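Peptide ABC transporter permease (PDB 6EXS) probably imports peptides across the bacterial membrane as a POT-family major facilitator transporter, and here holds a thioalcohol-conjugated peptide related to malodour precursors. Local coordinates at residues F12-G17 / R138-N143; L97-H102 / I187-G192; C104-F109 / G181-A186; G376-L381 / V404-G409. All coordinates share one frame; numbering follows the deposited sequence.

Contact 1. Residues F12-G17 / R138-N143; sequences FGHPRG and RLYPEN. With OLC ((2R)-2,3-dihydroxypropyl (9Z)-octadec-9-enoate), chain L.
His14 ND1 and Tyr140 OH lie 2.7 Å apart and form the hydrogen bond of this contact, which an angle of 133° makes clearly bent. The phenol oxygen arrives at the edge of the imidazole, and ND1 in turn lies at the edge of the phenol. The rings meet edge against edge, neither lying over the other, with their planes turned 77° apart. Pro15 packs beside this pair. Its CD sits 3.6 Å from Tyr140 CE2, and its CG leans over one face of the phenol near the rim, where a rigid, compact ring fits well. The contact ties the entry of helix 16-44 in the major facilitator fold, led by short strand 14-15, to the loop between helices 110-137 and 147-174. On the loop, the CB bond of Leu139 points to segment 12-17. Pro15 CG is 3.6 Å from Leu139 O, a carbonyl that also accepts a hydrogen bond from Gln8. Gly17 has no side chain to hold the leucine off, and Leu139 CD1 comes to 3.7 Å from Gly17 C. Helix 147-174 also packs on the aromatic pair: His14 touches Ala149 and Ile153, and Tyr140 touches Ile147.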
# COMPACT_ATOMS: atom_id res chain seq x y z
N PHE A 12 17.73 15.88 -12.80
CA PHE A 12 18.47 14.72 -13.34
C PHE A 12 18.06 14.33 -14.77
O PHE A 12 17.86 13.14 -15.05
CB PHE A 12 18.39 13.51 -12.38
CG PHE A 12 18.99 13.74 -11.02
CD1 PHE A 12 20.34 13.53 -10.80
CD2 PHE A 12 18.19 14.13 -9.95
CE1 PHE A 12 20.90 13.74 -9.54
CE2 PHE A 12 18.75 14.34 -8.69
CZ PHE A 12 20.09 14.13 -8.49
N GLY A 13 17.93 15.33 -15.65
CA GLY A 13 17.52 15.15 -17.04
C GLY A 13 16.03 14.96 -17.26
O GLY A 13 15.61 14.62 -18.37
N HIS A 14 15.20 15.18 -16.21
CA HIS A 14 13.74 15.05 -16.22
C HIS A 14 13.06 16.42 -15.95
O HIS A 14 13.73 17.29 -15.39
CB HIS A 14 13.29 14.00 -15.18
CG HIS A 14 13.71 12.61 -15.53
ND1 HIS A 14 12.88 11.78 -16.25
CD2 HIS A 14 14.90 12.00 -15.35
CE1 HIS A 14 13.57 10.67 -16.44
NE2 HIS A 14 14.80 10.76 -15.93
N PRO A 15 11.76 16.64 -16.30
CA PRO A 15 11.11 17.94 -16.00
C PRO A 15 11.28 18.37 -14.55
O PRO A 15 11.17 17.52 -13.67
CB PRO A 15 9.64 17.67 -16.33
CG PRO A 15 9.69 16.63 -17.41
CD PRO A 15 10.81 15.73 -16.99
N ARG A 16 11.58 19.67 -14.29
CA ARG A 16 11.83 20.22 -12.93
C ARG A 16 10.74 19.89 -11.91
O ARG A 16 11.03 19.76 -10.72
CB ARG A 16 12.10 21.72 -12.96
CG ARG A 16 13.14 22.16 -11.94
CD ARG A 16 13.41 23.65 -11.94
NE ARG A 16 13.83 24.12 -13.26
CZ ARG A 16 15.08 24.11 -13.70
NH1 ARG A 16 16.06 23.68 -12.92
NH2 ARG A 16 15.36 24.54 -14.93
N GLY A 17 9.52 19.72 -12.42
CA GLY A 17 8.34 19.32 -11.65
C GLY A 17 8.48 17.96 -10.99
O GLY A 17 7.82 17.71 -9.98
N ARG A 138 2.01 13.15 -16.64
CA ARG A 138 1.51 14.22 -17.52
C ARG A 138 2.53 15.38 -17.70
O ARG A 138 2.27 16.33 -18.45
CB ARG A 138 0.12 14.71 -17.08
CG ARG A 138 -0.97 13.67 -17.34
CD ARG A 138 -2.22 14.23 -17.99
NE ARG A 138 -3.43 13.85 -17.24
CZ ARG A 138 -4.16 12.76 -17.47
NH1 ARG A 138 -3.82 11.92 -18.44
NH2 ARG A 138 -5.24 12.51 -16.74
N LEU A 139 3.71 15.25 -17.08
CA LEU A 139 4.85 16.17 -17.20
C LEU A 139 5.64 15.85 -18.47
O LEU A 139 6.44 16.68 -18.90
CB LEU A 139 5.81 16.02 -15.99
CG LEU A 139 5.37 16.42 -14.60
CD1 LEU A 139 6.50 16.22 -13.62
CD2 LEU A 139 4.91 17.87 -14.55
N TYR A 140 5.46 14.62 -19.02
CA TYR A 140 6.15 14.13 -20.22
C TYR A 140 5.27 14.19 -21.47
O TYR A 140 4.15 13.66 -21.45
CB TYR A 140 6.63 12.67 -20.02
CG TYR A 140 7.60 12.49 -18.88
CD1 TYR A 140 7.14 12.26 -17.58
CD2 TYR A 140 8.97 12.57 -19.08
CE1 TYR A 140 8.02 12.15 -16.51
CE2 TYR A 140 9.87 12.43 -18.03
CZ TYR A 140 9.39 12.22 -16.74
OH TYR A 140 10.25 12.08 -15.69
N PRO A 141 5.77 14.74 -22.60
CA PRO A 141 4.98 14.74 -23.85
C PRO A 141 4.61 13.32 -24.32
O PRO A 141 5.20 12.35 -23.84
CB PRO A 141 5.89 15.45 -24.85
CG PRO A 141 6.83 16.24 -24.02
CD PRO A 141 7.07 15.40 -22.81
N GLU A 142 3.64 13.20 -25.25
CA GLU A 142 3.10 11.93 -25.77
C GLU A 142 4.17 10.87 -26.12
O GLU A 142 4.12 9.77 -25.55
CB GLU A 142 2.13 12.15 -26.96
CG GLU A 142 2.60 13.09 -28.06
CD GLU A 142 1.80 13.12 -29.36
OE1 GLU A 142 2.39 13.48 -30.40
OE2 GLU A 142 0.59 12.80 -29.34
N ASN A 143 5.13 11.18 -27.00
CA ASN A 143 6.14 10.20 -27.44
C ASN A 143 7.44 10.16 -26.60
O ASN A 143 8.39 9.48 -27.01
CB ASN A 143 6.46 10.41 -28.94
CG ASN A 143 5.32 10.04 -29.86
OD1 ASN A 143 4.59 10.89 -30.36
ND2 ASN A 143 5.15 8.75 -30.13
C24 OLC L . 19.21 10.05 -10.88
C5 OLC L . 18.87 12.42 -2.87
C4 OLC L . 18.76 12.19 -4.36
C3 OLC L . 17.33 12.26 -4.88
C2 OLC L . 17.22 12.18 -6.40
C21 OLC L . 18.95 9.61 -8.42
C1 OLC L . 17.48 10.81 -6.97
C22 OLC L . 18.40 9.36 -9.80
O19 OLC L . 16.95 9.80 -6.59
O25 OLC L . 18.78 9.65 -12.17
O23 OLC L . 18.38 7.95 -10.04
O20 OLC L . 18.38 10.86 -7.96

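Contact 2. Residues L97-H102 / I187-G192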
# COMPACT_ATOMS: atom_id res chain seq x y z
N LEU A 97 -5.72 17.27 4.27
CA LEU A 97 -6.46 16.25 5.00
C LEU A 97 -5.52 15.25 5.71
O LEU A 97 -5.75 14.94 6.88
CB LEU A 97 -7.45 15.55 4.08
CG LEU A 97 -8.66 16.40 3.66
CD1 LEU A 97 -9.46 15.70 2.60
CD2 LEU A 97 -9.58 16.70 4.85
N ILE A 98 -4.42 14.81 5.03
CA ILE A 98 -3.40 13.90 5.58
C ILE A 98 -2.71 14.56 6.81
O ILE A 98 -2.57 13.89 7.84
CB ILE A 98 -2.41 13.41 4.49
CG1 ILE A 98 -3.07 12.37 3.57
CG2 ILE A 98 -1.10 12.86 5.09
CD1 ILE A 98 -2.40 12.21 2.21
N ILE A 99 -2.33 15.87 6.71
CA ILE A 99 -1.72 16.63 7.83
C ILE A 99 -2.66 16.67 9.06
O ILE A 99 -2.18 16.58 10.19
CB ILE A 99 -1.26 18.05 7.41
CG1 ILE A 99 -0.21 17.96 6.32
CG2 ILE A 99 -0.68 18.83 8.60
CD1 ILE A 99 -0.02 19.18 5.49
N ILE A 100 -3.99 16.82 8.82
CA ILE A 100 -5.00 16.89 9.88
C ILE A 100 -5.02 15.56 10.64
O ILE A 100 -5.00 15.57 11.87
CB ILE A 100 -6.39 17.36 9.36
CG1 ILE A 100 -6.29 18.78 8.74
CG2 ILE A 100 -7.46 17.32 10.47
CD1 ILE A 100 -7.55 19.29 7.94
N GLY A 101 -4.97 14.45 9.89
CA GLY A 101 -4.90 13.09 10.43
C GLY A 101 -3.67 12.87 11.30
O GLY A 101 -3.74 12.17 12.30
N HIS A 102 -2.55 13.47 10.93
CA HIS A 102 -1.32 13.35 11.71
C HIS A 102 -1.42 14.19 12.99
O HIS A 102 -0.91 13.77 14.03
CB HIS A 102 -0.08 13.72 10.87
CG HIS A 102 0.31 12.68 9.86
ND1 HIS A 102 0.96 11.52 10.23
CD2 HIS A 102 0.20 12.70 8.51
CE1 HIS A 102 1.19 10.86 9.11
NE2 HIS A 102 0.75 11.53 8.05
N ILE A 187 4.96 17.32 11.27
CA ILE A 187 5.87 18.40 10.83
C ILE A 187 6.54 18.01 9.50
O ILE A 187 6.62 18.85 8.60
CB ILE A 187 6.88 18.83 11.96
CG1 ILE A 187 6.12 19.48 13.15
CG2 ILE A 187 7.97 19.78 11.43
CD1 ILE A 187 6.86 19.47 14.51
N GLY A 188 6.94 16.74 9.36
CA GLY A 188 7.55 16.21 8.14
C GLY A 188 6.62 16.37 6.96
O GLY A 188 7.03 16.83 5.89
N MET A 189 5.34 16.06 7.18
CA MET A 189 4.28 16.19 6.19
C MET A 189 4.02 17.67 5.86
O MET A 189 3.76 17.99 4.70
CB MET A 189 3.01 15.46 6.68
CG MET A 189 1.87 15.43 5.70
SD MET A 189 2.25 14.84 4.04
CE MET A 189 0.90 15.46 3.18
N ALA A 190 4.15 18.58 6.85
CA ALA A 190 3.99 20.03 6.62
C ALA A 190 5.09 20.55 5.67
O ALA A 190 4.80 21.39 4.82
CB ALA A 190 4.01 20.80 7.93
N LEU A 191 6.34 20.01 5.78
CA LEU A 191 7.48 20.37 4.93
C LEU A 191 7.20 20.04 3.48
O LEU A 191 7.51 20.84 2.60
CB LEU A 191 8.79 19.70 5.39
CG LEU A 191 9.40 20.17 6.71
CD1 LEU A 191 10.80 19.57 6.89
CD2 LEU A 191 9.47 21.71 6.79
N GLY A 192 6.59 18.87 3.25
CA GLY A 192 6.16 18.41 1.94
C GLY A 192 5.14 19.36 1.35
O GLY A 192 5.30 19.80 0.21
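Met189 and Ile99 form the tight centre of an antiparallel pair of helices, 74-106 and 178-204, in the major facilitator bundle. Their local axes approach to 9.5 Å and cross at -165°. Ile99 CG1 is modelled 3.3 Å from Met189 CG, shorter than a normal carbon-carbon contact, so the exact value is doubtful, though the packing is clearly close. The surface side is looser: Ile99 CD1 lies 4.0 Å from Met189 O and 4.3 Å from Ala190 CA. Ala190, partly exposed, turns its small methyl along the flank, where it does not block the branched isoleucine. On the inner side the CB bond of His102 points to the partner helix; its CD2 is loosely placed against Met189 CG, at 4.3 Å, and the ring packs on Ala185 and Ala186 one turn away.

An unbranched, flexible methionine suits the space between these groups. Met189 CG is anti to the backbone N (chi1 -176°), which carries the chain across to the other helix, and a bend at chi2 (52°) then turns the thioether along it. Met189 also meets Glu28 and Ser31 of helix 16-44, as His102 meets Ser31 and Met35: a third helix backs the buried side. At the tip, Met189 CE settles against Ile98, 3.8 Å from CG2 and 4.1 Å from CB, the side chains crossing at about a right angle.

Contact 3. Residues C104-F109 / G181-A186. With OLC ((2R)-2,3-dihydroxypropyl (9Z)-octadec-9-enoate), chain K.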
# COMPACT_ATOMS: atom_id res chain seq x y z
N CYS A 104 -4.29 14.79 14.63
CA CYS A 104 -5.21 14.00 15.47
C CYS A 104 -4.44 13.10 16.45
O CYS A 104 -4.77 13.07 17.64
CB CYS A 104 -6.18 13.18 14.62
SG CYS A 104 -7.41 14.15 13.71
N LEU A 105 -3.41 12.38 15.93
CA LEU A 105 -2.55 11.47 16.69
C LEU A 105 -1.63 12.16 17.69
O LEU A 105 -1.25 11.53 18.67
CB LEU A 105 -1.74 10.56 15.76
CG LEU A 105 -2.46 9.36 15.17
CD1 LEU A 105 -1.55 8.59 14.29
CD2 LEU A 105 -3.04 8.43 16.25
N SER A 106 -1.26 13.43 17.43
CA SER A 106 -0.40 14.24 18.30
C SER A 106 -1.12 14.73 19.56
O SER A 106 -0.47 14.90 20.59
CB SER A 106 0.15 15.45 17.55
OG SER A 106 0.83 15.00 16.39
N LEU A 107 -2.43 15.01 19.45
CA LEU A 107 -3.26 15.51 20.55
C LEU A 107 -3.65 14.39 21.54
O LEU A 107 -3.60 13.22 21.15
CB LEU A 107 -4.49 16.26 19.98
CG LEU A 107 -4.19 17.55 19.20
CD1 LEU A 107 -5.17 17.75 18.07
CD2 LEU A 107 -4.17 18.76 20.10
N PRO A 108 -3.98 14.66 22.83
CA PRO A 108 -4.31 13.55 23.74
C PRO A 108 -5.80 13.19 23.67
O PRO A 108 -6.55 13.42 24.62
CB PRO A 108 -3.87 14.09 25.11
CG PRO A 108 -3.99 15.59 24.99
CD PRO A 108 -4.08 15.97 23.52
N PHE A 109 -6.23 12.64 22.51
CA PHE A 109 -7.62 12.29 22.24
C PHE A 109 -7.91 10.79 22.27
O PHE A 109 -8.99 10.38 21.87
CB PHE A 109 -8.10 12.92 20.91
CG PHE A 109 -8.17 14.44 20.85
CD1 PHE A 109 -8.42 15.19 21.99
CD2 PHE A 109 -8.05 15.10 19.64
CE1 PHE A 109 -8.50 16.58 21.93
CE2 PHE A 109 -8.16 16.49 19.57
CZ PHE A 109 -8.37 17.22 20.72
N GLY A 181 6.34 11.51 18.55
CA GLY A 181 6.70 10.84 17.30
C GLY A 181 5.73 11.14 16.18
O GLY A 181 6.14 11.39 15.05
N PHE A 182 4.41 11.12 16.50
CA PHE A 182 3.32 11.43 15.57
C PHE A 182 3.33 12.91 15.20
O PHE A 182 2.87 13.25 14.12
CB PHE A 182 1.95 11.02 16.16
CG PHE A 182 1.70 9.54 16.36
CD1 PHE A 182 1.92 8.63 15.34
CD2 PHE A 182 1.21 9.07 17.58
CE1 PHE A 182 1.68 7.26 15.53
CE2 PHE A 182 0.99 7.70 17.77
CZ PHE A 182 1.20 6.81 16.73
N LEU A 183 3.86 13.77 16.09
CA LEU A 183 4.01 15.21 15.84
C LEU A 183 5.15 15.42 14.83
O LEU A 183 5.02 16.25 13.94
CB LEU A 183 4.24 15.99 17.14
CG LEU A 183 4.41 17.52 17.04
CD1 LEU A 183 3.14 18.22 16.50
CD2 LEU A 183 4.81 18.11 18.39
N LEU A 184 6.25 14.63 14.95
CA LEU A 184 7.39 14.66 14.04
C LEU A 184 6.96 14.27 12.62
O LEU A 184 7.38 14.92 11.66
CB LEU A 184 8.54 13.78 14.55
CG LEU A 184 9.91 13.88 13.85
CD1 LEU A 184 10.41 15.33 13.76
CD2 LEU A 184 10.96 13.07 14.58
N ALA A 185 6.08 13.24 12.49
CA ALA A 185 5.50 12.81 11.21
C ALA A 185 4.63 13.96 10.67
O ALA A 185 4.74 14.29 9.49
CB ALA A 185 4.68 11.55 11.38
N ALA A 186 3.85 14.64 11.56
CA ALA A 186 3.02 15.79 11.19
C ALA A 186 3.86 16.93 10.60
O ALA A 186 3.53 17.41 9.52
CB ALA A 186 2.22 16.28 12.38
C24 OLC K . -5.33 20.12 24.72
C5 OLC K . -8.77 20.48 15.96
C4 OLC K . -9.14 20.94 17.36
C3 OLC K . -7.97 20.91 18.32
C2 OLC K . -8.33 21.39 19.72
C21 OLC K . -6.59 21.43 22.99
C1 OLC K . -7.16 21.42 20.67
C22 OLC K . -6.40 20.08 23.65
O19 OLC K . -6.01 21.57 20.34
O25 OLC K . -5.30 18.91 25.47
O23 OLC K . -7.64 19.66 24.22
O20 OLC K . -7.57 21.26 21.94
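The Phe182 ring carries Leu105 on one of its faces. Leu105 CD1 stands 3.8 Å from the ring centroid and 18° off its normal, a CH-pi contact that puts the methyl over the ring, offset toward the rim. Leu105 CB rests near the root of the same ring, 3.6 Å from Phe182 CG, so the leucine lies along the aromatic surface. Tyr42 of helix 16-44 meets Phe182 edge-to-face, while Leu105 reaches Met35 and Leu39 of that helix; a third helix thus closes in the aromatic contact. Phe109, the other flat group, has Leu107 CB over one face, 3.7 Å above the plane of its ring and near the rim.

Where the backbones come close, with Ser106 CA and Leu183 CA 5.1 Å apart, a small residue suits the place. Ser106 OG lies 3.2 Å from Leu183 CA, but forms no hydrogen bond to this neighbour. Placed anti to its own carbonyl carbon (chi1 -56°), the hydroxyl instead bonds to His102 O one turn earlier, which satisfies it within its own helix. Leu105 O is bonded to His179 ND1.

Beyond Ser106 the chain meets a monoolein molecule. Leu107 CD2 approaches its ester carbonyl oxygen O19 at 3.4 Å, and Pro108 CG its glycerol oxygen O25 at 3.6 Å, consistent with a place near the membrane interface. An inverse gamma turn centred on Pro108 lies in the short connection from helix 74-106 to helix 110-137; antiparallel transmembrane helices joined by short loops are typical of the major facilitator fold.

Contact 4. Residues G376-L381 / V404-G409. With OLC ((2R)-2,3-dihydroxypropyl (9Z)-octadec-9-enoate), chain F.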
# COMPACT_ATOMS: atom_id res chain seq x y z
N GLY A 376 5.39 -17.45 0.16
CA GLY A 376 4.98 -18.67 0.87
C GLY A 376 6.13 -19.36 1.59
O GLY A 376 5.95 -19.85 2.71
N LEU A 377 7.32 -19.39 0.94
CA LEU A 377 8.55 -19.97 1.49
C LEU A 377 9.09 -19.18 2.70
O LEU A 377 9.75 -19.77 3.56
CB LEU A 377 9.64 -20.12 0.42
CG LEU A 377 9.44 -21.27 -0.56
CD1 LEU A 377 10.09 -20.97 -1.89
CD2 LEU A 377 9.92 -22.61 0.03
N SER A 378 8.78 -17.87 2.77
CA SER A 378 9.18 -16.99 3.87
C SER A 378 8.34 -17.29 5.13
O SER A 378 8.85 -17.14 6.24
CB SER A 378 9.09 -15.53 3.46
OG SER A 378 7.77 -15.01 3.48
N TYR A 379 7.08 -17.74 4.94
CA TYR A 379 6.17 -18.16 6.02
C TYR A 379 6.43 -19.61 6.47
O TYR A 379 6.32 -19.90 7.66
CB TYR A 379 4.69 -17.90 5.66
CG TYR A 379 4.13 -16.65 6.31
CD1 TYR A 379 4.94 -15.54 6.58
CD2 TYR A 379 2.77 -16.55 6.61
CE1 TYR A 379 4.42 -14.39 7.17
CE2 TYR A 379 2.24 -15.40 7.20
CZ TYR A 379 3.07 -14.33 7.48
OH TYR A 379 2.57 -13.19 8.06
N ILE A 380 6.84 -20.51 5.54
CA ILE A 380 7.25 -21.89 5.87
C ILE A 380 8.56 -21.81 6.69
O ILE A 380 8.71 -22.54 7.67
CB ILE A 380 7.39 -22.78 4.60
CG1 ILE A 380 6.02 -23.04 3.90
CG2 ILE A 380 8.15 -24.09 4.86
CD1 ILE A 380 4.91 -23.76 4.70
N LEU A 381 9.48 -20.89 6.32
CA LEU A 381 10.75 -20.66 7.02
C LEU A 381 10.50 -20.29 8.49
O LEU A 381 10.95 -21.03 9.36
CB LEU A 381 11.61 -19.59 6.28
CG LEU A 381 13.00 -19.13 6.84
CD1 LEU A 381 12.88 -18.04 7.92
CD2 LEU A 381 13.90 -20.28 7.24
N VAL A 404 13.54 -10.82 4.23
CA VAL A 404 14.44 -10.84 3.07
C VAL A 404 13.91 -11.77 1.97
O VAL A 404 13.96 -11.39 0.80
CB VAL A 404 15.92 -11.14 3.46
CG1 VAL A 404 16.81 -11.26 2.22
CG2 VAL A 404 16.48 -10.08 4.42
N ILE A 405 13.39 -12.96 2.33
CA ILE A 405 12.84 -13.89 1.33
C ILE A 405 11.60 -13.29 0.65
O ILE A 405 11.47 -13.35 -0.57
CB ILE A 405 12.61 -15.32 1.90
CG1 ILE A 405 13.94 -15.95 2.40
CG2 ILE A 405 11.92 -16.24 0.86
CD1 ILE A 405 13.77 -17.06 3.46
N CYS A 406 10.74 -12.63 1.45
CA CYS A 406 9.53 -11.99 0.95
C CYS A 406 9.81 -10.82 -0.02
O CYS A 406 9.13 -10.70 -1.04
CB CYS A 406 8.63 -11.56 2.09
SG CYS A 406 6.90 -11.37 1.62
N VAL A 407 10.78 -9.95 0.32
CA VAL A 407 11.14 -8.81 -0.51
C VAL A 407 11.81 -9.27 -1.83
O VAL A 407 11.55 -8.67 -2.87
CB VAL A 407 11.92 -7.70 0.24
CG1 VAL A 407 13.27 -8.19 0.75
CG2 VAL A 407 12.07 -6.44 -0.62
N ILE A 408 12.60 -10.38 -1.80
CA ILE A 408 13.20 -10.96 -3.02
C ILE A 408 12.07 -11.38 -3.98
O ILE A 408 12.20 -11.21 -5.20
CB ILE A 408 14.24 -12.10 -2.73
CG1 ILE A 408 15.51 -11.53 -2.07
CG2 ILE A 408 14.60 -12.88 -4.01
CD1 ILE A 408 16.35 -12.57 -1.36
N GLY A 409 10.96 -11.86 -3.41
CA GLY A 409 9.75 -12.21 -4.14
C GLY A 409 9.04 -10.99 -4.71
O GLY A 409 8.52 -11.05 -5.82
C18 OLC F . 16.42 -16.41 -3.99
C10 OLC F . 12.38 -22.39 3.18
C9 OLC F . 12.42 -22.94 4.39
C17 OLC F . 15.93 -17.77 -3.54
C11 OLC F . 13.53 -22.16 2.23
C8 OLC F . 13.63 -23.46 5.12
C24 OLC F . 17.21 -26.41 17.33
C16 OLC F . 15.60 -17.85 -2.05
C12 OLC F . 13.54 -20.78 1.59
C7 OLC F . 13.34 -23.88 6.56
C15 OLC F . 15.18 -19.24 -1.60
C13 OLC F . 14.38 -20.70 0.33
C6 OLC F . 14.58 -24.18 7.38
C14 OLC F . 14.53 -19.29 -0.22
C5 OLC F . 14.29 -24.74 8.77
C4 OLC F . 14.16 -23.70 9.86
C3 OLC F . 15.19 -23.82 10.98
C2 OLC F . 14.71 -24.64 12.18
C21 OLC F . 15.79 -25.13 15.69
C1 OLC F . 15.60 -24.53 13.39
C22 OLC F . 16.28 -26.49 16.14
O19 OLC F . 16.60 -23.86 13.44
O25 OLC F . 16.54 -25.99 18.51
O23 OLC F . 15.16 -27.34 16.44
O20 OLC F . 15.15 -25.28 14.40
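Ser378 and Ile405 make the main van der Waals contact, with Ser378 CB 3.9 Å from Ile405 CB and equally far from its CG2. A small serine lets the helices approach closely: the local axes of 376-381 and 404-409 come to 8.3 Å and run nearly antiparallel, at 174°. The longer branch of Ile405 reaches on to Leu381, CD1 to CG 4.0 Å, and these two side chains cross at about a right angle.

The polar bonds lie at the margin of this packing. Ser378 OG sits between its backbone N and carbonyl carbon (chi1 79°) and bonds back to Ala375 O in its own helix. It touches Cys406 CB at 3.8 Å without bonding to it. Ser402, just before 404-409, gives its hydroxyl to Ser378 O and so adds a polar tie between the helices.

Lipid contacts occupy the outer side. A monoolein chain runs past both helices: its unsaturated carbon C10 lies 3.7 Å from Leu377 O, C7 is 3.7 Å from Leu381 CD2, and the terminal C18 approaches Ile408 CG2. Branched aliphatic residues suit such an acyl surface.

Cys406 also touches the bound conjugated peptide and Gln302, so this helix pair spans from pocket wall to lipid. Because Ala375 O takes up the serine hydroxyl, the fit within the two segments rests on apolar contacts.

In the fold
All four contacts are mostly buried, but contacts 1, 3 and 4 also bear bound lipid, contact 1 at Phe12. Contacts 2 and 3 hold the same two helices, 74-106 and 178-204, at successive levels, and touch where His102 meets Ala185 and Ala186. Contact 2 is almost wholly van der Waals packing, with a histidine at its inner side, whereas contact 3 adds an aromatic face and a lipid head group. Contact 4 joins another antiparallel pair across the chain's centre from contact 2 and alone includes a residue of the peptide pocket. Contact 1, centred 25 Å from the chain's centre, is the most peripheral; it alone has a hydrogen bond between its two segments.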